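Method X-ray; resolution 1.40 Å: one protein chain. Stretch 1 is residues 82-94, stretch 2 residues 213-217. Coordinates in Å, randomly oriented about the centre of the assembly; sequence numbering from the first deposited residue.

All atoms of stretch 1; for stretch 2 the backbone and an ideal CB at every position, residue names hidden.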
ATOM      1  N   SER D  82     -16.371   1.568 -29.118  1.00 16.67           N
ATOM      2  CA  SER D  82     -16.937   2.396 -30.186  1.00 16.52           C
ATOM      3  C   SER D  82     -16.296   3.781 -30.321  1.00 17.58           C
ATOM      4  O   SER D  82     -16.452   4.444 -31.351  1.00 19.79           O
ATOM      5  CB  SER D  82     -18.458   2.527 -30.018  1.00 16.74           C
ATOM      6  OG  SER D  82     -18.803   3.079 -28.759  1.00 17.33           O
ATOM      7  N   TYR D  83     -15.587   4.223 -29.283  1.00 17.61           N
ATOM      8  CA  TYR D  83     -14.901   5.516 -29.318  1.00 16.48           C
ATOM      9  C   TYR D  83     -13.886   5.558 -30.453  1.00 17.20           C
ATOM     10  O   TYR D  83     -13.082   4.639 -30.597  1.00 17.15           O
ATOM     11  CB  TYR D  83     -14.186   5.760 -27.991  1.00 15.37           C
ATOM     12  CG  TYR D  83     -13.430   7.068 -27.899  1.00 14.93           C
ATOM     13  CD1 TYR D  83     -14.072   8.288 -28.090  1.00 15.25           C
ATOM     14  CD2 TYR D  83     -12.073   7.082 -27.611  1.00 13.14           C
ATOM     15  CE1 TYR D  83     -13.370   9.485 -27.978  1.00 15.11           C
ATOM     16  CE2 TYR D  83     -11.375   8.261 -27.492  1.00 13.77           C
ATOM     17  CZ  TYR D  83     -12.013   9.457 -27.689  1.00 14.53           C
ATOM     18  OH  TYR D  83     -11.281  10.621 -27.566  1.00 16.08           O
ATOM     19  N   GLU D  84     -13.913   6.635 -31.235  1.00 17.90           N
ATOM     20  CA  GLU D  84     -13.043   6.767 -32.397  1.00 18.61           C
ATOM     21  C   GLU D  84     -11.976   7.840 -32.213  1.00 17.60           C
ATOM     22  O   GLU D  84     -11.170   8.084 -33.110  1.00 19.06           O
ATOM     23  CB  GLU D  84     -13.873   7.055 -33.653  1.00 21.51           C
ATOM     24  CG  GLU D  84     -14.856   5.938 -33.990  1.00 24.36           C
ATOM     25  CD  GLU D  84     -15.549   6.134 -35.323  1.00 28.81           C
ATOM     26  OE1 GLU D  84     -16.785   5.971 -35.380  1.00 31.32           O
ATOM     27  OE2 GLU D  84     -14.859   6.434 -36.317  1.00 30.84           O
ATOM     28  N   GLY D  85     -11.966   8.473 -31.044  1.00 15.74           N
ATOM     29  CA  GLY D  85     -11.007   9.529 -30.774  1.00 16.01           C
ATOM     30  C   GLY D  85      -9.722   9.016 -30.166  1.00 14.87           C
ATOM     31  O   GLY D  85      -9.500   7.803 -30.101  1.00 15.73           O
ATOM     32  N   ALA D  86      -8.888   9.933 -29.684  1.00 13.71           N
ATOM     33  CA  ALA D  86      -7.523   9.566 -29.291  1.00 14.36           C
ATOM     34  C   ALA D  86      -7.102  10.113 -27.940  1.00 13.95           C
ATOM     35  O   ALA D  86      -5.939   9.961 -27.560  1.00 14.40           O
ATOM     36  CB  ALA D  86      -6.529  10.035 -30.343  1.00 14.07           C
ATOM     37  N   THR D  87      -8.021  10.742 -27.212  1.00 13.71           N
ATOM     38  CA  THR D  87      -7.668  11.398 -25.949  1.00 13.34           C
ATOM     39  C   THR D  87      -8.551  10.953 -24.797  1.00 13.32           C
ATOM     40  O   THR D  87      -9.696  10.535 -24.983  1.00 12.66           O
ATOM     41  CB  THR D  87      -7.735  12.952 -26.020  1.00 13.97           C
ATOM     42  OG1 THR D  87      -9.104  13.388 -25.991  1.00 15.39           O
ATOM     43  CG2 THR D  87      -7.037  13.473 -27.263  1.00 15.07           C
ATOM     44  N   LEU D  88      -8.004  11.046 -23.591  1.00 14.05           N
ATOM     45  CA  LEU D  88      -8.733  10.645 -22.399  1.00 13.59           C
ATOM     46  C   LEU D  88      -9.940  11.558 -22.202  1.00 12.95           C
ATOM     47  O   LEU D  88     -11.045  11.089 -21.934  1.00 12.67           O
ATOM     48  CB  LEU D  88      -7.813  10.707 -21.182  1.00 16.28           C
ATOM     49  CG  LEU D  88      -8.376  10.144 -19.880  0.85 17.56           C
ATOM     50  CD1 LEU D  88      -8.872   8.713 -20.059  0.76 18.72           C
ATOM     51  CD2 LEU D  88      -7.297  10.179 -18.815  1.00 17.43           C
ATOM     52  N   GLU D  89      -9.725  12.865 -22.353  1.00 11.84           N
ATOM     53  CA  GLU D  89     -10.803  13.835 -22.194  1.00 12.57           C
ATOM     54  C   GLU D  89     -11.909  13.636 -23.222  1.00 12.80           C
ATOM     55  O   GLU D  89     -13.086  13.791 -22.905  1.00 12.86           O
ATOM     56  CB  GLU D  89     -10.272  15.261 -22.306  1.00 12.56           C
ATOM     57  CG  GLU D  89      -9.243  15.654 -21.265  1.00 12.31           C
ATOM     58  CD  GLU D  89      -7.808  15.421 -21.714  1.00 13.32           C
ATOM     59  OE1 GLU D  89      -6.921  16.103 -21.175  1.00 13.99           O
ATOM     60  OE2 GLU D  89      -7.558  14.574 -22.598  1.00 13.13           O
ATOM     61  N   GLY D  90     -11.515  13.326 -24.454  1.00 12.85           N
ATOM     62  CA  GLY D  90     -12.464  13.015 -25.509  1.00 13.97           C
ATOM     63  C   GLY D  90     -13.316  11.827 -25.134  1.00 12.54           C
ATOM     64  O   GLY D  90     -14.538  11.876 -25.240  1.00 12.99           O
ATOM     65  N   PHE D  91     -12.679  10.756 -24.663  1.00 11.87           N
ATOM     66  CA  PHE D  91     -13.434   9.578 -24.280  1.00 13.04           C
ATOM     67  C   PHE D  91     -14.412   9.854 -23.136  1.00 12.54           C
ATOM     68  O   PHE D  91     -15.562   9.440 -23.196  1.00 13.30           O
ATOM     69  CB  PHE D  91     -12.498   8.439 -23.894  1.00 12.65           C
ATOM     70  CG  PHE D  91     -13.219   7.201 -23.449  1.00 12.58           C
ATOM     71  CD1 PHE D  91     -14.075   6.536 -24.317  1.00 13.43           C
ATOM     72  CD2 PHE D  91     -13.064   6.713 -22.157  1.00 13.84           C
ATOM     73  CE1 PHE D  91     -14.757   5.401 -23.912  1.00 13.40           C
ATOM     74  CE2 PHE D  91     -13.731   5.578 -21.743  1.00 13.69           C
ATOM     75  CZ  PHE D  91     -14.582   4.911 -22.620  1.00 13.51           C
ATOM     76  N   LEU D  92     -13.963  10.567 -22.103  1.00 11.54           N
ATOM     77  CA  LEU D  92     -14.821  10.841 -20.960  1.00 11.71           C
ATOM     78  C   LEU D  92     -16.038  11.686 -21.351  1.00 12.68           C
ATOM     79  O   LEU D  92     -17.155  11.411 -20.910  1.00 12.71           O
ATOM     80  CB  LEU D  92     -14.030  11.511 -19.828  1.00 12.22           C
ATOM     81  CG  LEU D  92     -12.882  10.697 -19.226  1.00 12.80           C
ATOM     82  CD1 LEU D  92     -12.410  11.390 -17.962  1.00 13.68           C
ATOM     83  CD2 LEU D  92     -13.268   9.234 -18.947  1.00 14.04           C
ATOM     84  N   GLN D  93     -15.828  12.703 -22.179  1.00 12.61           N
ATOM     85  CA  GLN D  93     -16.972  13.510 -22.592  1.00 12.90           C
ATOM     86  C   GLN D  93     -17.954  12.699 -23.439  1.00 13.94           C
ATOM     87  O   GLN D  93     -19.162  12.820 -23.270  1.00 14.50           O
ATOM     88  CB  GLN D  93     -16.549  14.766 -23.345  1.00 14.42           C
ATOM     89  CG  GLN D  93     -17.734  15.659 -23.651  1.00 15.62           C
ATOM     90  CD  GLN D  93     -17.327  17.004 -24.183  1.00 15.94           C
ATOM     91  OE1 GLN D  93     -16.183  17.428 -24.033  1.00 15.44           O
ATOM     92  NE2 GLN D  93     -18.266  17.691 -24.812  1.00 16.42           N
ATOM     93  N   TYR D  94     -17.413  11.873 -24.333  1.00 13.69           N
ATOM     94  CA  TYR D  94     -18.194  10.958 -25.157  1.00 13.17           C
ATOM     95  C   TYR D  94     -19.104  10.083 -24.295  1.00 13.35           C
ATOM     96  O   TYR D  94     -20.301   9.947 -24.563  1.00 14.34           O
ATOM     97  CB  TYR D  94     -17.228  10.117 -26.000  1.00 14.10           C
ATOM     98  CG  TYR D  94     -17.801   8.954 -26.787  1.00 14.54           C
ATOM     99  CD1 TYR D  94     -18.672   9.157 -27.855  1.00 15.23           C
ATOM    100  CD2 TYR D  94     -17.395   7.649 -26.514  1.00 16.12           C
ATOM    101  CE1 TYR D  94     -19.151   8.085 -28.590  1.00 15.43           C
ATOM    102  CE2 TYR D  94     -17.872   6.582 -27.239  1.00 17.47           C
ATOM    103  CZ  TYR D  94     -18.747   6.799 -28.275  1.00 17.40           C
ATOM    104  OH  TYR D  94     -19.212   5.728 -29.000  1.00 18.44           O
ATOM    105  N   UNK D 213     -10.967  21.780 -27.363  1.00 16.74           N
ATOM    106  CA  UNK D 213      -9.579  21.446 -27.697  1.00 16.82           C
ATOM    107  C   UNK D 213      -9.122  20.120 -27.067  1.00 16.56           C
ATOM    108  O   UNK D 213      -8.296  19.407 -27.635  1.00 18.16           O
ATOM    109  CB  UNK D 213      -8.653  22.576 -27.242  1.00 16.82           C
ATOM    110  N   UNK D 214      -9.666  19.809 -25.892  1.00 14.26           N
ATOM    111  CA  UNK D 214      -9.314  18.600 -25.161  1.00 13.93           C
ATOM    112  C   UNK D 214      -9.765  17.320 -25.858  1.00 14.27           C
ATOM    113  O   UNK D 214      -9.283  16.243 -25.529  1.00 15.86           O
ATOM    114  CB  UNK D 214      -9.920  18.656 -23.757  1.00 13.93           C
ATOM    115  N   UNK D 215     -10.679  17.436 -26.816  1.00 15.02           N
ATOM    116  CA  UNK D 215     -11.178  16.290 -27.565  1.00 16.04           C
ATOM    117  C   UNK D 215     -10.176  15.768 -28.590  1.00 17.27           C
ATOM    118  O   UNK D 215     -10.299  14.635 -29.060  1.00 19.24           O
ATOM    119  CB  UNK D 215     -12.484  16.663 -28.270  1.00 16.04           C
ATOM    120  N   UNK D 216      -9.215  16.602 -28.972  1.00 17.02           N
ATOM    121  CA  UNK D 216      -8.137  16.161 -29.834  1.00 18.83           C
ATOM    122  C   UNK D 216      -8.476  16.109 -31.307  1.00 20.82           C
ATOM    123  O   UNK D 216      -7.704  15.569 -32.093  1.00 21.68           O
ATOM    124  CB  UNK D 216      -7.671  14.775 -29.385  1.00 18.83           C
ATOM    125  N   UNK D 217      -9.616  16.675 -31.690  1.00 21.71           N
ATOM    126  CA  UNK D 217     -10.018  16.675 -33.095  1.00 23.86           C
ATOM    127  C   UNK D 217      -9.055  17.494 -33.948  1.00 24.41           C
ATOM    128  O   UNK D 217      -8.878  17.220 -35.132  1.00 25.41           O
ATOM    129  CB  UNK D 217     -11.440  17.221 -33.240  1.00 23.86           C
TER

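Position 213 opens the second stretch in a 3-10 turn. Its ideal CB finds nothing of stretch 1 within 5.5 Å. Stretch 1 sets no demand here, and many side chains would do. The residue is Asp213. Asp213 CB comes no nearer to stretch 1 than 9.0 Å, from Glu89 CB, and OD1 bonds elsewhere in the structure. Its backbone O accepts from the N of position 216 at 3.2 Å, which closes the turn.

Position 214 lies against the start of the helix 88-94. Its CA-to-CB bond points sideways, and the ideal CB already comes 3.7 Å from Glu89 CB. That is ordinary packing distance, so a small side chain fits well. A larger one would have to lead away from Glu89, and the visible atoms do not rule that out. The residue is Ala214. Its methyl CB packs on Glu89 CB at 3.7 Å. Its backbone does the polar work: Thr87 OG1 donates to Ala214 O at 2.9 Å. The same OG1 accepts from Gly90 N at 2.9 Å and so caps the helix. One hydroxyl thus ties the helix start to the second stretch.

Position 215 has its CA 4.1 Å from Gly90 CA, a close approach made where stretch 1 has no side chain. The CA-to-CB bond points away. A short side chain would leave stretch 1, but a long one could run back beside the helix towards Gln93, whose OE1 offers an acceptor. Lysine, arginine or glutamine could bring a donor near it; methionine could only pack there. The residue is Lys215, nearly extended with chi1 m and the other angles t. Its CE lies 3.4 Å from Gln93 OE1. Lys215 NZ and Gln93 NE2 both donate to water 3, at 3.1 and 3.0 Å. Lys215 O accepts from two waters at 2.8 Å each; water 1 also bonds Tyr83 OH at 2.8 Å, and water 2 accepts from Ala86 N at 2.8 Å.

Position 216 has phi 81° and psi 11°, which by itself favours glycine. Its ideal CB points toward stretch 1 and would sit 2.6 Å from Thr87 CG2, a clash. Both signs point to glycine. The residue is Gly216, and its CA rests 3.9 Å from Thr87 CG2.

Position 217 points away from stretch 1, with nothing of it within 5.5 Å of the ideal CB. Many residues, polar ones included, would suit. The residue is Asp217. Its carboxylate end turns nearer, but its OD2 remains 6.0 Å from Gly85 CA, too far for direct contact.

Stretch 2 (213-217) DAKGD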
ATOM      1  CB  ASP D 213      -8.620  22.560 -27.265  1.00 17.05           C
ATOM      2  CG  ASP D 213      -8.711  23.806 -28.136  1.00 18.86           C
ATOM      3  OD1 ASP D 213      -9.418  23.800 -29.165  1.00 19.91           O
ATOM      4  OD2 ASP D 213      -8.042  24.795 -27.787  1.00 19.52           O
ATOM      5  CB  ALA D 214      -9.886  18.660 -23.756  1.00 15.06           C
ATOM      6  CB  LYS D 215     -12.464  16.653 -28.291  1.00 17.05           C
ATOM      7  CG  LYS D 215     -13.646  16.902 -27.392  1.00 18.46           C
ATOM      8  CD  LYS D 215     -14.864  17.176 -28.245  1.00 20.30           C
ATOM      9  CE  LYS D 215     -16.037  17.616 -27.407  1.00 21.22           C
ATOM     10  NZ  LYS D 215     -17.249  17.680 -28.265  1.00 22.54           N
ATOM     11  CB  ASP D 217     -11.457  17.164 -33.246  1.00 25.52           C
ATOM     12  CG  ASP D 217     -12.460  16.172 -32.696  1.00 28.02           C
ATOM     13  OD1 ASP D 217     -13.398  16.588 -31.985  1.00 29.12           O
ATOM     14  OD2 ASP D 217     -12.303  14.965 -32.972  1.00 29.05           O
TER
HETATM   15  O   HOH W   1     -12.368  12.758 -28.956  1.00 21.77           O
HETATM   16  O   HOH W   2      -9.103  12.562 -30.518  1.00 21.53           O
HETATM   17  O   HOH W   3     -18.435  20.077 -26.640  1.00 22.14           O
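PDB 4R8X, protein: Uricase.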